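Local coordinates for protein NEQ263 (Nanoarchaeum equitans Kin4-M, PDB 5BN3) that probably binds ATP as the B-type subunit of an archaeal A-type ATP synthase core, in the family that couples nucleotide turnover to proton transport, at residues N75-P80 / P196-Y201; T156-A161 / A186-K191. One frame throughout, in Å; residues are numbered along the deposited sequence.

Contact 1 of 2, residues N75-P80 / P196-Y201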
ATOM      1  N   ASN B  75     -28.236  10.432  27.255  1.00 36.69           N
ATOM      2  CA  ASN B  75     -26.882  10.146  26.782  1.00 39.32           C
ATOM      3  C   ASN B  75     -26.805   8.767  26.127  1.00 36.41           C
ATOM      4  O   ASN B  75     -27.830   8.115  25.927  1.00 39.67           O
ATOM      5  CB  ASN B  75     -25.827  10.305  27.890  1.00 38.12           C
ATOM      6  CG  ASN B  75     -25.988   9.296  29.022  1.00 44.33           C
ATOM      7  OD1 ASN B  75     -26.758   8.340  28.928  1.00 41.44           O
ATOM      8  ND2 ASN B  75     -25.244   9.507  30.102  1.00 45.91           N
ATOM      9  N   GLY B  76     -25.594   8.320  25.806  1.00 36.48           N
ATOM     10  CA  GLY B  76     -25.418   7.043  25.136  1.00 36.94           C
ATOM     11  C   GLY B  76     -25.800   5.836  25.972  1.00 48.65           C
ATOM     12  O   GLY B  76     -26.012   4.747  25.437  1.00 38.34           O
ATOM     13  N   PHE B  77     -25.886   6.024  27.287  1.00 42.17           N
ATOM     14  CA  PHE B  77     -26.256   4.932  28.183  1.00 39.40           C
ATOM     15  C   PHE B  77     -27.761   4.905  28.442  1.00 41.88           C
ATOM     16  O   PHE B  77     -28.266   4.017  29.131  1.00 41.15           O
ATOM     17  CB  PHE B  77     -25.496   5.048  29.506  1.00 46.30           C
ATOM     18  CG  PHE B  77     -24.003   4.969  29.358  1.00 39.79           C
ATOM     19  CD1 PHE B  77     -23.389   3.775  29.012  1.00 44.25           C
ATOM     20  CD2 PHE B  77     -23.209   6.086  29.581  1.00 40.28           C
ATOM     21  CE1 PHE B  77     -22.013   3.696  28.880  1.00 46.82           C
ATOM     22  CE2 PHE B  77     -21.832   6.014  29.451  1.00 48.70           C
ATOM     23  CZ  PHE B  77     -21.234   4.816  29.100  1.00 43.93           C
ATOM     24  N   GLY B  78     -28.475   5.880  27.887  1.00 40.74           N
ATOM     25  CA  GLY B  78     -29.911   5.969  28.086  1.00 39.87           C
ATOM     26  C   GLY B  78     -30.282   6.735  29.344  1.00 44.01           C
ATOM     27  O   GLY B  78     -31.445   6.744  29.757  1.00 40.96           O
ATOM     28  N   GLU B  79     -29.292   7.374  29.959  1.00 43.08           N
ATOM     29  CA  GLU B  79     -29.524   8.175  31.155  1.00 42.92           C
ATOM     30  C   GLU B  79     -29.996   9.564  30.759  1.00 48.01           C
ATOM     31  O   GLU B  79     -29.443  10.172  29.842  1.00 44.85           O
ATOM     32  CB  GLU B  79     -28.245   8.267  31.991  1.00 49.21           C
ATOM     33  CG  GLU B  79     -27.767   6.928  32.534  1.00 49.29           C
ATOM     34  CD  GLU B  79     -26.298   6.943  32.913  1.00 77.64           C
ATOM     35  OE1 GLU B  79     -25.597   7.913  32.548  1.00 63.51           O
ATOM     36  OE2 GLU B  79     -25.841   5.986  33.570  1.00 79.88           O
ATOM     37  N   PRO B  80     -31.015  10.081  31.462  1.00 63.88           N
ATOM     38  CA  PRO B  80     -31.608  11.362  31.070  1.00 45.46           C
ATOM     39  C   PRO B  80     -30.637  12.530  31.189  1.00 60.69           C
ATOM     40  O   PRO B  80     -29.872  12.612  32.154  1.00 45.20           O
ATOM     41  CB  PRO B  80     -32.759  11.531  32.069  1.00 60.81           C
ATOM     42  CG  PRO B  80     -32.336  10.748  33.265  1.00 62.01           C
ATOM     43  CD  PRO B  80     -31.589   9.563  32.717  1.00 53.00           C
ATOM     44  N   PRO B 196     -15.305   5.507  24.637  1.00 35.87           N
ATOM     45  CA  PRO B 196     -15.728   4.713  23.479  1.00 40.74           C
ATOM     46  C   PRO B 196     -16.871   3.757  23.809  1.00 39.35           C
ATOM     47  O   PRO B 196     -17.639   3.421  22.910  1.00 36.85           O
ATOM     48  CB  PRO B 196     -14.462   3.932  23.097  1.00 34.68           C
ATOM     49  CG  PRO B 196     -13.610   3.947  24.321  1.00 37.49           C
ATOM     50  CD  PRO B 196     -13.898   5.256  24.994  1.00 38.02           C
ATOM     51  N   ILE B 197     -16.985   3.328  25.064  1.00 37.27           N
ATOM     52  CA  ILE B 197     -18.080   2.448  25.462  1.00 31.78           C
ATOM     53  C   ILE B 197     -19.443   3.152  25.368  1.00 31.58           C
ATOM     54  O   ILE B 197     -20.445   2.525  25.029  1.00 38.19           O
ATOM     55  CB  ILE B 197     -17.857   1.838  26.877  1.00 41.93           C
ATOM     56  CG1 ILE B 197     -18.837   0.695  27.145  1.00 42.80           C
ATOM     57  CG2 ILE B 197     -17.990   2.895  27.960  1.00 37.42           C
ATOM     58  CD1 ILE B 197     -18.530  -0.558  26.370  1.00 38.70           C
ATOM     59  N   GLU B 198     -19.481   4.454  25.645  1.00 34.39           N
ATOM     60  CA  GLU B 198     -20.730   5.202  25.520  1.00 39.58           C
ATOM     61  C   GLU B 198     -21.115   5.361  24.052  1.00 33.40           C
ATOM     62  O   GLU B 198     -22.296   5.328  23.698  1.00 33.03           O
ATOM     63  CB  GLU B 198     -20.632   6.580  26.186  1.00 33.71           C
ATOM     64  CG  GLU B 198     -21.936   7.371  26.089  1.00 43.71           C
ATOM     65  CD  GLU B 198     -21.890   8.724  26.772  1.00 46.50           C
ATOM     66  OE1 GLU B 198     -20.919   9.008  27.507  1.00 52.63           O
ATOM     67  OE2 GLU B 198     -22.842   9.509  26.570  1.00 43.86           O
ATOM     68  N   LYS B 199     -20.109   5.531  23.201  1.00 35.74           N
ATOM     69  CA  LYS B 199     -20.344   5.707  21.773  1.00 37.72           C
ATOM     70  C   LYS B 199     -20.955   4.463  21.130  1.00 34.55           C
ATOM     71  O   LYS B 199     -21.898   4.568  20.350  1.00 35.22           O
ATOM     72  CB  LYS B 199     -19.048   6.098  21.052  1.00 40.69           C
ATOM     73  CG  LYS B 199     -18.573   7.523  21.337  1.00 37.07           C
ATOM     74  CD  LYS B 199     -17.487   7.947  20.350  1.00 37.92           C
ATOM     75  CE  LYS B 199     -16.968   9.350  20.643  1.00 46.66           C
ATOM     76  NZ  LYS B 199     -15.979   9.378  21.753  1.00 51.84           N
ATOM     77  N   ILE B 200     -20.427   3.287  21.454  1.00 31.72           N
ATOM     78  CA  ILE B 200     -20.935   2.064  20.831  1.00 40.56           C
ATOM     79  C   ILE B 200     -22.250   1.590  21.447  1.00 36.40           C
ATOM     80  O   ILE B 200     -22.976   0.805  20.837  1.00 31.85           O
ATOM     81  CB  ILE B 200     -19.900   0.910  20.823  1.00 45.34           C
ATOM     82  CG1 ILE B 200     -19.611   0.422  22.243  1.00 36.10           C
ATOM     83  CG2 ILE B 200     -18.620   1.335  20.106  1.00 32.39           C
ATOM     84  CD1 ILE B 200     -19.096  -1.005  22.286  1.00 41.93           C
ATOM     85  N   TYR B 201     -22.556   2.066  22.651  1.00 33.66           N
ATOM     86  CA  TYR B 201     -23.834   1.756  23.292  1.00 39.16           C
ATOM     87  C   TYR B 201     -24.966   2.649  22.787  1.00 32.40           C
ATOM     88  O   TYR B 201     -26.137   2.283  22.876  1.00 34.13           O
ATOM     89  CB  TYR B 201     -23.719   1.858  24.819  1.00 35.20           C
ATOM     90  CG  TYR B 201     -23.170   0.615  25.482  1.00 42.39           C
ATOM     91  CD1 TYR B 201     -22.609  -0.408  24.730  1.00 41.54           C
ATOM     92  CD2 TYR B 201     -23.233   0.455  26.858  1.00 48.59           C
ATOM     93  CE1 TYR B 201     -22.114  -1.548  25.333  1.00 38.97           C
ATOM     94  CE2 TYR B 201     -22.744  -0.683  27.470  1.00 35.85           C
ATOM     95  CZ  TYR B 201     -22.187  -1.680  26.703  1.00 47.65           C
ATOM     96  OH  TYR B 201     -21.696  -2.816  27.306  1.00 42.16           O
TER
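The carboxylate of E198 on helix 196-215 reaches a loop amide: G76 N donates to E198 OE2 at 3.1 Å, an almost straight bond (164°) on the anti side of the carboxylate. E198 CG is anti to the backbone N (chi1 -179°), which sets it over the F77 ring. The chain stays extended beyond CG and crosses the ring at about a right angle. CG sits over one face, 4.1 Å from the ring centroid, a CH-pi contact. The ring edge meets I197 CG2 in plane, 3.9 Å from F77 CZ. F77 CD1 lies 4.0 Å from Y201 CD2. The ring also stacks on F44. G76 lies tight against the helix; a CB there would clash with E198 O. N75 shapes the loop. Its OD1 accepts from F77 N and E79 N, which come from opposite faces of its plane. Its ND2 gives a 2.9 Å bond to E79 OE1. N75 CB also touches E198 OE2 at 3.4 Å. An alanine here would remove the amide, which would probably leave F77 N and E79 N without this acceptor and the E79 carboxylate without its ND2 partner, freer to turn. N75 OD1 with F77 N forms an Asx turn, and a type I beta turn runs from N75 to G78; together they bring the loop that follows strand 73-75 against the first turns of helix 196-215.

Contact 2 of 2, residues T156-A161 / A186-K191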
ATOM      1  N   THR B 156     -42.960   7.773  15.764  1.00 41.50           N
ATOM      2  CA  THR B 156     -41.941   8.159  16.731  1.00 41.99           C
ATOM      3  C   THR B 156     -40.590   8.220  16.022  1.00 45.45           C
ATOM      4  O   THR B 156     -40.223   7.297  15.290  1.00 38.83           O
ATOM      5  CB  THR B 156     -41.852   7.141  17.885  1.00 53.77           C
ATOM      6  OG1 THR B 156     -43.119   7.053  18.551  1.00 59.90           O
ATOM      7  CG2 THR B 156     -40.791   7.561  18.886  1.00 43.95           C
ATOM      8  N   ILE B 157     -39.857   9.310  16.221  1.00 39.98           N
ATOM      9  CA  ILE B 157     -38.509   9.425  15.675  1.00 38.72           C
ATOM     10  C   ILE B 157     -37.487   9.164  16.773  1.00 38.25           C
ATOM     11  O   ILE B 157     -37.546   9.772  17.839  1.00 36.94           O
ATOM     12  CB  ILE B 157     -38.257  10.823  15.081  1.00 45.06           C
ATOM     13  CG1 ILE B 157     -39.206  11.079  13.908  1.00 40.94           C
ATOM     14  CG2 ILE B 157     -36.817  10.958  14.612  1.00 47.53           C
ATOM     15  CD1 ILE B 157     -39.082  12.466  13.316  1.00 53.02           C
ATOM     16  N   ILE B 158     -36.556   8.253  16.519  1.00 33.79           N
ATOM     17  CA  ILE B 158     -35.445   8.045  17.442  1.00 30.86           C
ATOM     18  C   ILE B 158     -34.144   8.475  16.776  1.00 38.50           C
ATOM     19  O   ILE B 158     -33.789   7.985  15.701  1.00 35.01           O
ATOM     20  CB  ILE B 158     -35.360   6.584  17.920  1.00 36.33           C
ATOM     21  CG1 ILE B 158     -36.653   6.203  18.647  1.00 38.47           C
ATOM     22  CG2 ILE B 158     -34.163   6.388  18.838  1.00 40.58           C
ATOM     23  CD1 ILE B 158     -36.679   4.781  19.159  1.00 42.49           C
ATOM     24  N   PHE B 159     -33.447   9.408  17.415  1.00 34.89           N
ATOM     25  CA  PHE B 159     -32.212   9.964  16.877  1.00 29.86           C
ATOM     26  C   PHE B 159     -31.025   9.545  17.731  1.00 38.16           C
ATOM     27  O   PHE B 159     -30.964   9.859  18.920  1.00 38.27           O
ATOM     28  CB  PHE B 159     -32.315  11.490  16.815  1.00 34.79           C
ATOM     29  CG  PHE B 159     -31.045  12.174  16.392  1.00 48.30           C
ATOM     30  CD1 PHE B 159     -30.354  11.758  15.264  1.00 46.95           C
ATOM     31  CD2 PHE B 159     -30.558  13.256  17.109  1.00 53.95           C
ATOM     32  CE1 PHE B 159     -29.190  12.398  14.872  1.00 49.50           C
ATOM     33  CE2 PHE B 159     -29.398  13.901  16.723  1.00 39.22           C
ATOM     34  CZ  PHE B 159     -28.712  13.469  15.600  1.00 42.13           C
ATOM     35  N   ALA B 160     -30.090   8.820  17.124  1.00 31.89           N
ATOM     36  CA  ALA B 160     -28.861   8.436  17.807  1.00 36.03           C
ATOM     37  C   ALA B 160     -27.693   9.265  17.293  1.00 39.63           C
ATOM     38  O   ALA B 160     -27.271   9.110  16.145  1.00 33.06           O
ATOM     39  CB  ALA B 160     -28.583   6.963  17.615  1.00 39.34           C
ATOM     40  N   ALA B 161     -27.175  10.142  18.147  1.00 33.71           N
ATOM     41  CA  ALA B 161     -26.019  10.962  17.799  1.00 32.03           C
ATOM     42  C   ALA B 161     -24.748  10.334  18.358  1.00 37.10           C
ATOM     43  O   ALA B 161     -24.535  10.322  19.572  1.00 33.00           O
ATOM     44  CB  ALA B 161     -26.193  12.369  18.327  1.00 33.86           C
ATOM     45  N   ALA B 186     -37.284  10.565  20.693  1.00 41.49           N
ATOM     46  CA  ALA B 186     -36.349  10.207  21.751  1.00 36.99           C
ATOM     47  C   ALA B 186     -34.945  10.398  21.200  1.00 43.73           C
ATOM     48  O   ALA B 186     -34.612   9.856  20.145  1.00 39.44           O
ATOM     49  CB  ALA B 186     -36.560   8.776  22.199  1.00 35.08           C
ATOM     50  N   ILE B 187     -34.127  11.172  21.905  1.00 39.21           N
ATOM     51  CA  ILE B 187     -32.800  11.521  21.408  1.00 34.72           C
ATOM     52  C   ILE B 187     -31.689  10.987  22.311  1.00 38.47           C
ATOM     53  O   ILE B 187     -31.696  11.210  23.524  1.00 41.46           O
ATOM     54  CB  ILE B 187     -32.667  13.049  21.230  1.00 43.68           C
ATOM     55  CG1 ILE B 187     -33.702  13.545  20.213  1.00 39.88           C
ATOM     56  CG2 ILE B 187     -31.270  13.423  20.775  1.00 35.01           C
ATOM     57  CD1 ILE B 187     -33.750  15.050  20.058  1.00 53.92           C
ATOM     58  N   PHE B 188     -30.741  10.272  21.711  1.00 31.86           N
ATOM     59  CA  PHE B 188     -29.624   9.698  22.454  1.00 33.18           C
ATOM     60  C   PHE B 188     -28.309  10.263  21.931  1.00 39.47           C
ATOM     61  O   PHE B 188     -28.008  10.162  20.740  1.00 37.26           O
ATOM     62  CB  PHE B 188     -29.646   8.170  22.352  1.00 36.87           C
ATOM     63  CG  PHE B 188     -30.886   7.547  22.931  1.00 37.54           C
ATOM     64  CD1 PHE B 188     -32.018   7.361  22.151  1.00 38.38           C
ATOM     65  CD2 PHE B 188     -30.923   7.157  24.262  1.00 44.29           C
ATOM     66  CE1 PHE B 188     -33.164   6.793  22.687  1.00 43.72           C
ATOM     67  CE2 PHE B 188     -32.063   6.587  24.804  1.00 39.58           C
ATOM     68  CZ  PHE B 188     -33.186   6.405  24.016  1.00 41.60           C
ATOM     69  N   ILE B 189     -27.534  10.866  22.827  1.00 35.07           N
ATOM     70  CA  ILE B 189     -26.337  11.602  22.435  1.00 34.09           C
ATOM     71  C   ILE B 189     -25.093  11.151  23.193  1.00 40.11           C
ATOM     72  O   ILE B 189     -25.065  11.180  24.422  1.00 38.80           O
ATOM     73  CB  ILE B 189     -26.526  13.118  22.674  1.00 39.34           C
ATOM     74  CG1 ILE B 189     -27.708  13.645  21.855  1.00 41.35           C
ATOM     75  CG2 ILE B 189     -25.256  13.883  22.329  1.00 34.63           C
ATOM     76  CD1 ILE B 189     -28.144  15.045  22.235  1.00 42.51           C
ATOM     77  N   SER B 190     -24.068  10.728  22.458  1.00 30.90           N
ATOM     78  CA  SER B 190     -22.739  10.564  23.039  1.00 34.58           C
ATOM     79  C   SER B 190     -21.820  11.615  22.428  1.00 38.31           C
ATOM     80  O   SER B 190     -21.708  11.708  21.202  1.00 36.64           O
ATOM     81  CB  SER B 190     -22.189   9.156  22.797  1.00 36.72           C
ATOM     82  OG  SER B 190     -22.212   8.816  21.423  1.00 38.40           O
ATOM     83  N   LYS B 191     -21.180  12.415  23.276  1.00 36.16           N
ATOM     84  CA  LYS B 191     -20.322  13.501  22.802  1.00 41.27           C
ATOM     85  C   LYS B 191     -19.048  12.987  22.135  1.00 39.45           C
ATOM     86  O   LYS B 191     -18.629  11.854  22.368  1.00 33.96           O
ATOM     87  CB  LYS B 191     -19.980  14.455  23.952  1.00 44.35           C
ATOM     88  CG  LYS B 191     -21.203  15.086  24.605  1.00 50.19           C
ATOM     89  CD  LYS B 191     -20.820  16.030  25.735  1.00 57.71           C
ATOM     90  CE  LYS B 191     -22.055  16.556  26.452  1.00 80.99           C
ATOM     91  NZ  LYS B 191     -22.993  17.246  25.526  1.00 76.85           N
TER
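F159 and I187 are bridge partners on one side of the sheet, and their side chains slant across each other. F159 CG is anti to the backbone N (chi1 175°), and this sets the root of the ring. I187 CG2, anti to its own backbone N, is the branch that meets the ring, 3.7 Å from F159 CD2. A161 and I189 pair on the same side, with A161 CB 4.0 Å from I189 CG1.

The other side carries I158, A160, A186 and F188. I158 CG2 meets the F188 ring at its edge, near the ring plane, 4.0 Å from F188 CE1. I158 CG1 is 4.4 Å from A186 CB, a longer apolar contact. Helix 166-178 covers the F159 side, where F172 stacks on the F159 ring and I173 touches I187 and I189, while helix 196-215 covers the I158 side, where L209 touches I158 and A186 and V205 touches F188.

The two strands run parallel, 5° apart in direction, and helix 166-178 joins them. This is a beta-alpha-beta unit of the P-loop NTPase fold in the nucleotide-binding domain. The backbone bonds alternate along the pair. A186 N donates to I157 O, and F159 N to A186 O. F188 N then gives a nearly linear bond to F159 O (178°), and A161 N follows with 2.7 Å to F188 O. S190 N closes the series on A161 O at 3.0 Å. CA-H...O contacts lie between these bonds, as from I158 CA to A186 O. S190 OG is 3.3 Å from A161 O, at best a weak bond; its stronger partner is the T202 hydroxyl on helix 196-215. On the other edge of strand 156-162, the backbones of I158 and A160 hydrogen-bond to strand 220-226.

In the fold
Contact 2 is core: all its touching residues are buried, between helices on both sides of the sheet. Contact 1 is partly buried and lies farther from the centre of the chain. Their centres are 10 Å apart. Strand 185-190 is followed, after a short connection, by helix 196-215, so the second segments of both contacts are neighbours in sequence. Strand 73-75 also pairs with 185-190, which places the loop of contact 1 beside the sheet of contact 2. The two touch directly: N75 O lies against F188 CD2, and K199 CA against S190 OG. Contact 2 relies on regular backbone bonds and apolar side chains. Contact 1 has one carboxylate-to-amide bond and a ring packed against a helix.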